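Local structure of polyketide biosynthesis 3-hydroxy-3-methylglutaryl-ACP synthase PksG (Bacillus subtilis, 4YXQ) at residues K137-A142 with A172-V177; E75-C80 with S90-I95; N126-Q131 with V177-E182; K319-F324 with G337-Q342. The protein catalyses the aldol condensation of acetyl-AcpK with a carrier-bound beta-ketothioester intermediate during assembly of the antibiotic bacillaene in Bacillus subtilis. All coordinates share one frame; numbering follows the deposited sequence.

Interaction 1: residues K137-A142 with A172-V177; sequences KALVIA and AVAVLV
V140 and V175 pair side by side across two antiparallel strands and show how such strands lock together. V140 N reaches V175 O at 2.9 Å in a bond straight to within a few degrees (173°), while V175 N returns to V140 O at 2.8 Å, more bent. A138 with V177 and A142 with V173 repeat the doubly bonded pattern, making six backbone bonds in all. The pairs between them, L139 with L176 and I141 with A174, are non-hydrogen-bonded, with I141 CG1 lying 4.0 Å from A174 CB. L176 CD1 also packs closely, 3.6 Å from A138 O.

These are neighbouring strands of a thiolase-fold sheet, with strand 74-80 bonded along the other edge of 137-142. Both faces are buried. On one, helix 116-130 lies against A138, V140 and V177; on the other, A59 of helix 51-64 touches I141 and A174. At the A142 end, the side chain of A142 is about 9 Å from those of C114 and E82, probably the acyl-carrying nucleophile and a proton donor/acceptor.

The opposite end is more open to solvent, at K137. Its CG stands anti to the carbonyl carbon (chi1 -73°), and CB passes 3.5 Å from V177 O before the chain continues to a salt bridge between NZ and E7.

Interaction 2: residues E75-C80 with S90-I95; sequences ELLITC and SLSTYI
L77 projects from its strand onto the first turn of the helix that carries S92 and I95, a contact between the opening strand and the helix of a beta-alpha-beta unit completed by strand 106-111. Its CG lies 4.0 Å from S92 CB, and CD2 reaches past it to S92 O at 3.5 Å and to I95 CG2 at 4.2 Å. A CG anti to the backbone N (chi1 168°) is sent toward the helix, where CD2 does the touching. Two residues on, T79 faces the same turn, with CB 4.2 Å from I95 CD1 and OG1 3.6 Å from L91 CD1; the modelled rotation of its side chain is doubtful, because the methyl group crowds S92.

A second shell fixes the helix. S92 OG is hydrogen-bonded to F108 O and L91 N to the carboxylate of E109, tying the helix start to strand 106-111. P51 and V52 of helix 51-64 pack on L91, while V52 also meets I95. Farther out, S90 OG bonds to Q112 of the second subunit, so the turn that enters the helix belongs to the dimer contact as well. There S90 O accepts two bonds from T93, from its backbone N and, at 2.8 Å, from OG1.

Interaction 3: residues N126-Q131 with V177-E182; sequences NFILSQ and VGENPE
The C-terminal turn of helix 116-130 rests here on the end of strand 171-178, a helix-on-sheet junction in which I128 spans V177, G178 and E179. Its branches divide the work. CG1 lies 3.8 Å from G178 CA, where no side chain intervenes, and CD1 continues to V177 CG1 at 4.0 Å. CG2, standing anti to the backbone N, turns the other way and meets the aliphatic part of E179, with CG 3.8 Å off. From this CG the glutamate chain runs out extended, toward the helix end.

Q131, with positive phi (49°), is the first residue to leave the helical course, and just before it S130 OG binds back to F127 O at 2.7 Å. The side chains of Q131 and E179 approach from opposite directions, their amide and carboxylate planes 59° apart, but the modelled flip of the amide is doubtful. Beyond the contact, N126 and S130 pack on S130 and N126 of the second subunit.

E179 thus offers two kinds of surface, methylenes to the buried isoleucine and a carboxylate to the partly exposed side, near Q131. There OE2 accepts a hydrogen bond from G135 N, an environment that would probably suit the ionised acid.

Interaction 4: residues K319-F324 with G337-Q342; sequences KRIGCF and GITTPQ
I321 and G337 are joined by two backbone hydrogen bonds, I321 N to G337 O at 2.8 Å and G337 N to I321 O at 3.1 Å. K319 and T339 form the next such pair, with T339 N to K319 O at 3.0 Å and the return bond slightly longer. Between them R320 and I338 face each other as a non-hydrogen-bonded pair, partly exposed. The arginine chain starts with CG anti to the backbone N and bends at chi3 (-85°), which turns a face of the guanidinium to the isoleucine. I338 CG1 lies over that face and CD1 is 3.7 Å from NH2, while the same NH2 is held in a salt bridge by D187.

On the other face of the sheet I321 and T339 meet beneath helix 301-312, where I310 touches both. Their methyl groups are modelled so close that the rotation of T339 is doubtful. Just beyond the strand, T340 serves as the N-cap of helix 341-348, its OG1 bonded to G343 N. The two strands form a beta hairpin, joined through the short turn between strands 319-327 and 331-339, within the C-terminal half of the thiolase fold.

Overall arrangement
All four contacts are built on one mixed sheet. Interaction 2 comes first along the chain; interaction 3 opens next and closes only after interaction 1, and interaction 4 follows far later, in the C-terminal family region. Interactions 1 and 2 have centres about 9 Å apart and sit on adjacent strands, 137-144 and 74-80. Interactions 1 and 3, about 12 Å apart between centres, share V177. Interactions 2 and 4 are the most distant, their centres about 26 Å apart. A probable hydrogen bond between E182 OE1 and T340 OG1 connects interactions 3 and 4, so the N- and C-terminal halves meet there, while interactions 2 and 3 both reach the second subunit.

Interaction 1: residues K137-A142 with A172-V177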
loop_
_atom_site.group_PDB
_atom_site.type_symbol
_atom_site.label_atom_id
_atom_site.label_comp_id
_atom_site.label_asym_id
_atom_site.label_seq_id
_atom_site.Cartn_x
_atom_site.Cartn_y
_atom_site.Cartn_z
ATOM N N LYS A 137 -13.242 -2.644 13.987
ATOM C CA LYS A 137 -12.532 -1.374 13.946
ATOM C C LYS A 137 -11.330 -1.566 13.051
ATOM O O LYS A 137 -10.935 -2.693 12.760
ATOM C CB LYS A 137 -12.024 -1.012 15.330
ATOM C CG LYS A 137 -13.073 -0.553 16.322
ATOM C CD LYS A 137 -12.561 -0.671 17.761
ATOM C CE LYS A 137 -13.280 0.244 18.762
ATOM N NZ LYS A 137 -14.754 0.298 18.578
ATOM N N ALA A 138 -10.724 -0.464 12.636
ATOM C CA ALA A 138 -9.460 -0.476 11.920
ATOM C C ALA A 138 -8.548 0.587 12.530
ATOM O O ALA A 138 -9.018 1.496 13.212
ATOM C CB ALA A 138 -9.708 -0.140 10.474
ATOM N N LEU A 139 -7.259 0.440 12.280
ATOM C CA LEU A 139 -6.248 1.309 12.795
ATOM C C LEU A 139 -5.347 1.679 11.628
ATOM O O LEU A 139 -4.740 0.808 11.001
ATOM C CB LEU A 139 -5.409 0.598 13.852
ATOM C CG LEU A 139 -4.279 1.399 14.530
ATOM C CD1 LEU A 139 -4.848 2.612 15.224
ATOM C CD2 LEU A 139 -3.508 0.582 15.554
ATOM N N VAL A 140 -5.273 2.965 11.317
ATOM C CA VAL A 140 -4.506 3.396 10.186
ATOM C C VAL A 140 -3.426 4.266 10.752
ATOM O O VAL A 140 -3.691 5.163 11.556
ATOM C CB VAL A 140 -5.364 4.175 9.217
ATOM C CG1 VAL A 140 -4.532 4.658 8.040
ATOM C CG2 VAL A 140 -6.555 3.329 8.751
ATOM N N ILE A 141 -2.190 3.949 10.405
ATOM C CA ILE A 141 -1.044 4.632 10.994
ATOM C C ILE A 141 -0.188 5.205 9.892
ATOM O O ILE A 141 0.445 4.434 9.184
ATOM C CB ILE A 141 -0.178 3.683 11.861
ATOM C CG1 ILE A 141 -0.969 3.229 13.072
ATOM C CG2 ILE A 141 1.075 4.410 12.368
ATOM C CD1 ILE A 141 -0.292 2.167 13.912
ATOM N N ALA A 142 -0.135 6.537 9.803
ATOM C CA ALA A 142 0.757 7.178 8.880
ATOM C C ALA A 142 2.048 7.475 9.581
ATOM O O ALA A 142 2.049 8.176 10.610
ATOM C CB ALA A 142 0.157 8.442 8.353
ATOM N N ALA A 172 4.436 10.558 13.356
ATOM C CA ALA A 172 3.406 9.610 12.998
ATOM C C ALA A 172 2.090 9.986 13.634
ATOM O O ALA A 172 2.035 10.559 14.722
ATOM C CB ALA A 172 3.814 8.201 13.404
ATOM N N VAL A 173 1.016 9.657 12.931
ATOM C CA VAL A 173 -0.294 9.863 13.450
ATOM C C VAL A 173 -1.075 8.571 13.267
ATOM O O VAL A 173 -1.105 8.029 12.180
ATOM C CB VAL A 173 -1.010 10.985 12.724
ATOM C CG1 VAL A 173 -2.420 11.141 13.269
ATOM C CG2 VAL A 173 -0.234 12.273 12.854
ATOM N N ALA A 174 -1.666 8.096 14.358
ATOM C CA ALA A 174 -2.421 6.864 14.417
ATOM C C ALA A 174 -3.860 7.210 14.530
ATOM O O ALA A 174 -4.228 8.105 15.305
ATOM C CB ALA A 174 -2.017 6.051 15.643
ATOM N N VAL A 175 -4.689 6.488 13.791
ATOM C CA VAL A 175 -6.066 6.860 13.656
ATOM C C VAL A 175 -6.887 5.626 13.819
ATOM O O VAL A 175 -6.815 4.742 13.003
ATOM C CB VAL A 175 -6.330 7.417 12.252
ATOM C CG1 VAL A 175 -7.780 7.874 12.141
ATOM C CG2 VAL A 175 -5.409 8.592 11.967
ATOM N N LEU A 176 -7.681 5.571 14.861
ATOM C CA LEU A 176 -8.574 4.427 15.088
ATOM C C LEU A 176 -9.895 4.767 14.442
ATOM O O LEU A 176 -10.467 5.805 14.744
ATOM C CB LEU A 176 -8.797 4.202 16.575
ATOM C CG LEU A 176 -9.677 3.032 16.980
ATOM C CD1 LEU A 176 -8.968 1.718 16.763
ATOM C CD2 LEU A 176 -10.052 3.160 18.455
ATOM N N VAL A 177 -10.347 3.900 13.556
ATOM C CA VAL A 177 -11.542 4.115 12.760
ATOM C C VAL A 177 -12.585 3.081 13.166
ATOM O O VAL A 177 -12.270 1.899 13.350
ATOM C CB VAL A 177 -11.229 3.893 11.268
ATOM C CG1 VAL A 177 -12.448 4.153 10.422
ATOM C CG2 VAL A 177 -10.078 4.782 10.822
#

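Interaction 2: residues E75-C80 with S90-I95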
loop_
_atom_site.group_PDB
_atom_site.type_symbol
_atom_site.label_atom_id
_atom_site.label_comp_id
_atom_site.label_asym_id
_atom_site.label_seq_id
_atom_site.Cartn_x
_atom_site.Cartn_y
_atom_site.Cartn_z
ATOM N N GLU A 75 -9.357 -5.195 13.388
ATOM C CA GLU A 75 -9.254 -6.256 12.377
ATOM C C GLU A 75 -8.583 -5.801 11.079
ATOM O O GLU A 75 -8.522 -6.550 10.109
ATOM C CB GLU A 75 -10.658 -6.788 12.069
ATOM C CG GLU A 75 -11.212 -7.671 13.165
ATOM C CD GLU A 75 -12.637 -8.093 12.898
ATOM O OE1 GLU A 75 -13.093 -8.108 11.728
ATOM O OE2 GLU A 75 -13.330 -8.399 13.880
ATOM N N LEU A 76 -8.099 -4.573 11.059
ATOM C CA LEU A 76 -7.436 -4.018 9.895
ATOM C C LEU A 76 -6.408 -3.039 10.397
ATOM O O LEU A 76 -6.740 -2.094 11.120
ATOM C CB LEU A 76 -8.454 -3.285 9.021
ATOM C CG LEU A 76 -7.927 -2.573 7.779
ATOM C CD1 LEU A 76 -7.261 -3.568 6.816
ATOM C CD2 LEU A 76 -9.100 -1.860 7.109
ATOM N N LEU A 77 -5.154 -3.265 10.025
ATOM C CA LEU A 77 -4.044 -2.380 10.380
ATOM C C LEU A 77 -3.325 -2.036 9.109
ATOM O O LEU A 77 -2.636 -2.854 8.528
ATOM C CB LEU A 77 -3.123 -3.073 11.355
ATOM C CG LEU A 77 -1.801 -2.417 11.608
ATOM C CD1 LEU A 77 -1.946 -1.080 12.282
ATOM C CD2 LEU A 77 -0.980 -3.291 12.513
ATOM N N ILE A 78 -3.508 -0.807 8.667
ATOM C CA ILE A 78 -2.843 -0.305 7.517
ATOM C C ILE A 78 -1.829 0.716 7.972
ATOM O O ILE A 78 -2.177 1.654 8.690
ATOM C CB ILE A 78 -3.848 0.417 6.622
ATOM C CG1 ILE A 78 -4.946 -0.558 6.208
ATOM C CG2 ILE A 78 -3.141 1.042 5.432
ATOM C CD1 ILE A 78 -6.093 0.069 5.429
ATOM N N THR A 79 -0.568 0.566 7.576
ATOM C CA THR A 79 0.402 1.649 7.823
ATOM C C THR A 79 0.798 2.322 6.520
ATOM O O THR A 79 0.934 1.690 5.477
ATOM C CB THR A 79 1.580 1.299 8.826
ATOM O OG1 THR A 79 2.845 1.817 8.361
ATOM C CG2 THR A 79 1.705 -0.103 9.086
ATOM N N CYS A 80 0.914 3.633 6.599
ATOM C CA CYS A 80 1.000 4.517 5.421
ATOM C C CYS A 80 2.333 5.219 5.512
ATOM O O CYS A 80 2.600 5.917 6.473
ATOM C CB CYS A 80 -0.160 5.538 5.456
ATOM S SG CYS A 80 -1.771 4.736 5.664
ATOM N N SER A 90 5.779 -5.513 5.415
ATOM C CA SER A 90 5.125 -4.287 5.756
ATOM C C SER A 90 5.537 -3.866 7.160
ATOM O O SER A 90 5.796 -4.696 8.032
ATOM C CB SER A 90 3.609 -4.434 5.661
ATOM O OG SER A 90 3.112 -5.334 6.644
ATOM N N LEU A 91 5.619 -2.560 7.363
ATOM C CA LEU A 91 5.776 -2.013 8.703
ATOM C C LEU A 91 4.662 -2.546 9.615
ATOM O O LEU A 91 4.871 -2.692 10.810
ATOM C CB LEU A 91 5.683 -0.496 8.654
ATOM C CG LEU A 91 6.762 0.245 7.891
ATOM C CD1 LEU A 91 6.345 1.690 7.642
ATOM C CD2 LEU A 91 8.072 0.211 8.648
ATOM N N SER A 92 3.478 -2.824 9.056
ATOM C CA SER A 92 2.360 -3.303 9.874
ATOM C C SER A 92 2.660 -4.609 10.653
ATOM O O SER A 92 2.111 -4.798 11.728
ATOM C CB SER A 92 1.102 -3.539 9.052
ATOM O OG SER A 92 0.815 -2.495 8.187
ATOM N N THR A 93 3.518 -5.496 10.125
ATOM C CA THR A 93 3.871 -6.717 10.839
ATOM C C THR A 93 4.493 -6.387 12.213
ATOM O O THR A 93 4.006 -6.854 13.239
ATOM C CB THR A 93 4.839 -7.605 10.041
ATOM O OG1 THR A 93 6.024 -6.873 9.719
ATOM C CG2 THR A 93 4.211 -8.059 8.770
ATOM N N TYR A 94 5.549 -5.576 12.228
ATOM C CA TYR A 94 6.193 -5.218 13.480
ATOM C C TYR A 94 5.250 -4.426 14.381
ATOM O O TYR A 94 5.199 -4.651 15.583
ATOM C CB TYR A 94 7.406 -4.372 13.226
ATOM C CG TYR A 94 8.557 -5.093 12.616
ATOM C CD1 TYR A 94 9.262 -6.024 13.341
ATOM C CD2 TYR A 94 8.968 -4.819 11.321
ATOM C CE1 TYR A 94 10.336 -6.703 12.789
ATOM C CE2 TYR A 94 10.065 -5.469 10.773
ATOM C CZ TYR A 94 10.747 -6.408 11.522
ATOM O OH TYR A 94 11.825 -7.065 10.994
ATOM N N ILE A 95 4.482 -3.527 13.796
ATOM C CA ILE A 95 3.607 -2.694 14.600
ATOM C C ILE A 95 2.542 -3.529 15.278
ATOM O O ILE A 95 2.227 -3.311 16.452
ATOM C CB ILE A 95 2.988 -1.556 13.763
ATOM C CG1 ILE A 95 4.085 -0.568 13.393
ATOM C CG2 ILE A 95 1.842 -0.880 14.517
ATOM C CD1 ILE A 95 3.693 0.427 12.325
#

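Interaction 3: residues N126-Q131 with V177-E182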
loop_
_atom_site.group_PDB
_atom_site.type_symbol
_atom_site.label_atom_id
_atom_site.label_comp_id
_atom_site.label_asym_id
_atom_site.label_seq_id
_atom_site.Cartn_x
_atom_site.Cartn_y
_atom_site.Cartn_z
ATOM N N ASN A 126 -14.254 2.373 4.317
ATOM C CA ASN A 126 -15.046 1.449 3.492
ATOM C C ASN A 126 -15.172 0.051 4.112
ATOM O O ASN A 126 -16.194 -0.626 3.940
ATOM C CB ASN A 126 -14.501 1.402 2.069
ATOM C CG ASN A 126 -14.703 2.718 1.329
ATOM O OD1 ASN A 126 -15.445 3.566 1.764
ATOM N ND2 ASN A 126 -14.034 2.886 0.197
ATOM N N PHE A 127 -14.182 -0.366 4.878
ATOM C CA PHE A 127 -14.294 -1.608 5.652
ATOM C C PHE A 127 -15.455 -1.486 6.630
ATOM O O PHE A 127 -16.312 -2.349 6.684
ATOM C CB PHE A 127 -12.969 -1.882 6.377
ATOM C CG PHE A 127 -12.995 -3.077 7.290
ATOM C CD1 PHE A 127 -13.488 -4.304 6.870
ATOM C CD2 PHE A 127 -12.499 -2.977 8.589
ATOM C CE1 PHE A 127 -13.497 -5.419 7.719
ATOM C CE2 PHE A 127 -12.519 -4.077 9.442
ATOM C CZ PHE A 127 -13.003 -5.300 8.995
ATOM N N ILE A 128 -15.489 -0.391 7.385
ATOM C CA ILE A 128 -16.580 -0.136 8.311
ATOM C C ILE A 128 -17.933 -0.044 7.582
ATOM O O ILE A 128 -18.862 -0.774 7.922
ATOM C CB ILE A 128 -16.335 1.125 9.167
ATOM C CG1 ILE A 128 -15.539 0.800 10.426
ATOM C CG2 ILE A 128 -17.631 1.645 9.728
ATOM C CD1 ILE A 128 -14.081 0.559 10.206
ATOM N N LEU A 129 -18.034 0.796 6.546
ATOM C CA LEU A 129 -19.299 0.933 5.827
ATOM C C LEU A 129 -19.725 -0.365 5.136
ATOM O O LEU A 129 -20.918 -0.617 5.013
ATOM C CB LEU A 129 -19.260 2.070 4.802
ATOM C CG LEU A 129 -19.094 3.509 5.342
ATOM C CD1 LEU A 129 -18.842 4.466 4.210
ATOM C CD2 LEU A 129 -20.297 3.960 6.131
ATOM N N SER A 130 -18.767 -1.179 4.680
ATOM C CA SER A 130 -19.118 -2.456 4.044
ATOM C C SER A 130 -19.852 -3.402 4.973
ATOM O O SER A 130 -20.509 -4.322 4.512
ATOM C CB SER A 130 -17.893 -3.178 3.554
ATOM O OG SER A 130 -17.208 -3.799 4.645
ATOM N N GLN A 131 -19.690 -3.236 6.286
ATOM C CA GLN A 131 -20.272 -4.173 7.259
ATOM C C GLN A 131 -19.986 -5.610 6.914
ATOM O O GLN A 131 -20.759 -6.485 7.238
ATOM C CB GLN A 131 -21.796 -3.981 7.392
ATOM C CG GLN A 131 -22.158 -2.690 8.087
ATOM C CD GLN A 131 -21.633 -2.656 9.506
ATOM O OE1 GLN A 131 -20.563 -2.122 9.768
ATOM N NE2 GLN A 131 -22.385 -3.233 10.418
ATOM N N VAL A 177 -10.347 3.900 13.556
ATOM C CA VAL A 177 -11.542 4.115 12.760
ATOM C C VAL A 177 -12.585 3.081 13.166
ATOM O O VAL A 177 -12.270 1.899 13.350
ATOM C CB VAL A 177 -11.229 3.893 11.268
ATOM C CG1 VAL A 177 -12.448 4.153 10.422
ATOM C CG2 VAL A 177 -10.078 4.782 10.822
ATOM N N GLY A 178 -13.836 3.507 13.249
ATOM C CA GLY A 178 -14.917 2.633 13.684
ATOM C C GLY A 178 -16.301 3.238 13.559
ATOM O O GLY A 178 -16.480 4.304 12.953
ATOM N N GLU A 179 -17.260 2.571 14.193
ATOM C CA GLU A 179 -18.694 2.836 13.996
ATOM C C GLU A 179 -19.304 3.929 14.887
ATOM O O GLU A 179 -20.448 4.294 14.662
ATOM C CB GLU A 179 -19.488 1.516 14.149
ATOM C CG GLU A 179 -19.103 0.496 13.093
ATOM C CD GLU A 179 -19.891 -0.806 13.133
ATOM O OE1 GLU A 179 -20.838 -0.927 13.953
ATOM O OE2 GLU A 179 -19.557 -1.712 12.333
ATOM N N ASN A 180 -18.552 4.436 15.883
ATOM C CA ASN A 180 -18.981 5.579 16.740
ATOM C C ASN A 180 -17.968 6.713 16.699
ATOM O O ASN A 180 -17.327 7.053 17.686
ATOM C CB ASN A 180 -19.193 5.137 18.172
ATOM C CG ASN A 180 -20.338 4.162 18.296
ATOM O OD1 ASN A 180 -21.522 4.551 18.267
ATOM N ND2 ASN A 180 -20.002 2.875 18.416
ATOM N N PRO A 181 -17.822 7.319 15.539
ATOM C CA PRO A 181 -16.750 8.280 15.404
ATOM C C PRO A 181 -17.094 9.666 15.943
ATOM O O PRO A 181 -17.440 10.549 15.177
ATOM C CB PRO A 181 -16.524 8.300 13.891
ATOM C CG PRO A 181 -17.878 8.076 13.348
ATOM C CD PRO A 181 -18.548 7.119 14.287
ATOM N N GLU A 182 -16.948 9.867 17.246
ATOM C CA GLU A 182 -17.165 11.187 17.815
ATOM C C GLU A 182 -16.116 12.196 17.399
ATOM O O GLU A 182 -16.418 13.394 17.379
ATOM C CB GLU A 182 -17.247 11.146 19.345
ATOM C CG GLU A 182 -18.539 10.556 19.918
ATOM C CD GLU A 182 -19.823 11.307 19.507
ATOM O OE1 GLU A 182 -19.850 12.575 19.539
ATOM O OE2 GLU A 182 -20.813 10.610 19.163
#

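Interaction 4: residues K319-F324 with G337-Q342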
loop_
_atom_site.group_PDB
_atom_site.type_symbol
_atom_site.label_atom_id
_atom_site.label_comp_id
_atom_site.label_asym_id
_atom_site.label_seq_id
_atom_site.Cartn_x
_atom_site.Cartn_y
_atom_site.Cartn_z
ATOM N N LYS A 319 -19.053 20.947 14.294
ATOM C CA LYS A 319 -18.561 21.688 13.135
ATOM C C LYS A 319 -18.162 20.693 12.022
ATOM O O LYS A 319 -17.669 19.600 12.308
ATOM C CB LYS A 319 -17.328 22.516 13.531
ATOM C CG LYS A 319 -17.467 23.432 14.757
ATOM C CD LYS A 319 -18.413 24.605 14.529
ATOM C CE LYS A 319 -18.401 25.607 15.682
ATOM N NZ LYS A 319 -17.108 26.357 15.838
ATOM N N ARG A 320 -18.324 21.104 10.769
ATOM C CA ARG A 320 -17.815 20.359 9.636
ATOM C C ARG A 320 -16.379 20.799 9.206
ATOM O O ARG A 320 -16.107 21.985 9.053
ATOM C CB ARG A 320 -18.781 20.474 8.473
ATOM C CG ARG A 320 -18.294 19.759 7.211
ATOM C CD ARG A 320 -19.402 19.513 6.216
ATOM N NE ARG A 320 -20.122 18.289 6.511
ATOM C CZ ARG A 320 -21.375 18.224 6.946
ATOM N NH1 ARG A 320 -22.072 19.308 7.214
ATOM N NH2 ARG A 320 -21.923 17.034 7.192
ATOM N N ILE A 321 -15.468 19.846 9.033
ATOM C CA ILE A 321 -14.123 20.151 8.602
ATOM C C ILE A 321 -13.923 19.539 7.227
ATOM O O ILE A 321 -14.326 18.405 6.994
ATOM C CB ILE A 321 -13.080 19.567 9.561
ATOM C CG1 ILE A 321 -13.328 20.030 10.987
ATOM C CG2 ILE A 321 -11.662 19.958 9.161
ATOM C CD1 ILE A 321 -12.488 19.294 11.998
ATOM N N GLY A 322 -13.313 20.296 6.323
ATOM C CA GLY A 322 -12.966 19.806 4.990
ATOM C C GLY A 322 -11.481 19.516 4.942
ATOM O O GLY A 322 -10.697 20.322 5.397
ATOM N N CYS A 323 -11.098 18.366 4.384
ATOM C CA CYS A 323 -9.704 17.929 4.350
ATOM C C CYS A 323 -9.233 17.681 2.935
ATOM O O CYS A 323 -9.874 16.950 2.175
ATOM C CB CYS A 323 -9.539 16.618 5.097
ATOM S SG CYS A 323 -10.038 16.603 6.825
ATOM N N PHE A 324 -8.075 18.239 2.611
ATOM C CA PHE A 324 -7.447 18.059 1.331
ATOM C C PHE A 324 -6.160 17.320 1.491
ATOM O O PHE A 324 -5.251 17.791 2.151
ATOM C CB PHE A 324 -7.172 19.403 0.636
ATOM C CG PHE A 324 -6.300 19.284 -0.633
ATOM C CD1 PHE A 324 -6.800 18.685 -1.774
ATOM C CD2 PHE A 324 -4.995 19.746 -0.659
ATOM C CE1 PHE A 324 -6.013 18.562 -2.916
ATOM C CE2 PHE A 324 -4.212 19.621 -1.790
ATOM C CZ PHE A 324 -4.713 19.015 -2.912
ATOM N N GLY A 337 -15.900 15.791 7.215
ATOM C CA GLY A 337 -16.525 15.126 8.354
ATOM C C GLY A 337 -16.988 16.118 9.430
ATOM O O GLY A 337 -16.635 17.290 9.387
ATOM N N ILE A 338 -17.737 15.607 10.398
ATOM C CA ILE A 338 -18.194 16.361 11.534
ATOM C C ILE A 338 -17.406 15.986 12.786
ATOM O O ILE A 338 -17.196 14.809 13.018
ATOM C CB ILE A 338 -19.666 16.023 11.825
ATOM C CG1 ILE A 338 -20.568 16.463 10.685
ATOM C CG2 ILE A 338 -20.141 16.694 13.103
ATOM C CD1 ILE A 338 -21.793 15.567 10.583
ATOM N N THR A 339 -16.993 16.960 13.595
ATOM C CA THR A 339 -16.464 16.649 14.904
ATOM C C THR A 339 -17.251 17.378 15.961
ATOM O O THR A 339 -17.610 18.530 15.787
ATOM C CB THR A 339 -14.959 16.957 15.090
ATOM O OG1 THR A 339 -14.760 17.968 16.098
ATOM C CG2 THR A 339 -14.302 17.346 13.799
ATOM N N THR A 340 -17.517 16.672 17.062
ATOM C CA THR A 340 -18.446 17.123 18.102
ATOM C C THR A 340 -17.683 17.568 19.323
ATOM O O THR A 340 -16.496 17.258 19.453
ATOM C CB THR A 340 -19.372 15.981 18.532
ATOM O OG1 THR A 340 -18.584 14.885 19.010
ATOM C CG2 THR A 340 -20.257 15.515 17.366
ATOM N N PRO A 341 -18.350 18.308 20.223
ATOM C CA PRO A 341 -17.716 18.674 21.489
ATOM C C PRO A 341 -17.144 17.468 22.198
ATOM O O PRO A 341 -16.079 17.580 22.810
ATOM C CB PRO A 341 -18.856 19.289 22.314
ATOM C CG PRO A 341 -20.080 19.279 21.447
ATOM C CD PRO A 341 -19.636 18.993 20.033
ATOM N N GLN A 342 -17.833 16.324 22.113
ATOM C CA GLN A 342 -17.382 15.085 22.801
ATOM C C GLN A 342 -16.093 14.592 22.140
ATOM O O GLN A 342 -15.181 14.106 22.807
ATOM C CB GLN A 342 -18.444 13.971 22.748
ATOM C CG GLN A 342 -19.746 14.196 23.531
ATOM C CD GLN A 342 -20.639 15.344 23.008
ATOM O OE1 GLN A 342 -21.158 16.131 23.800
ATOM N NE2 GLN A 342 -20.791 15.459 21.680
#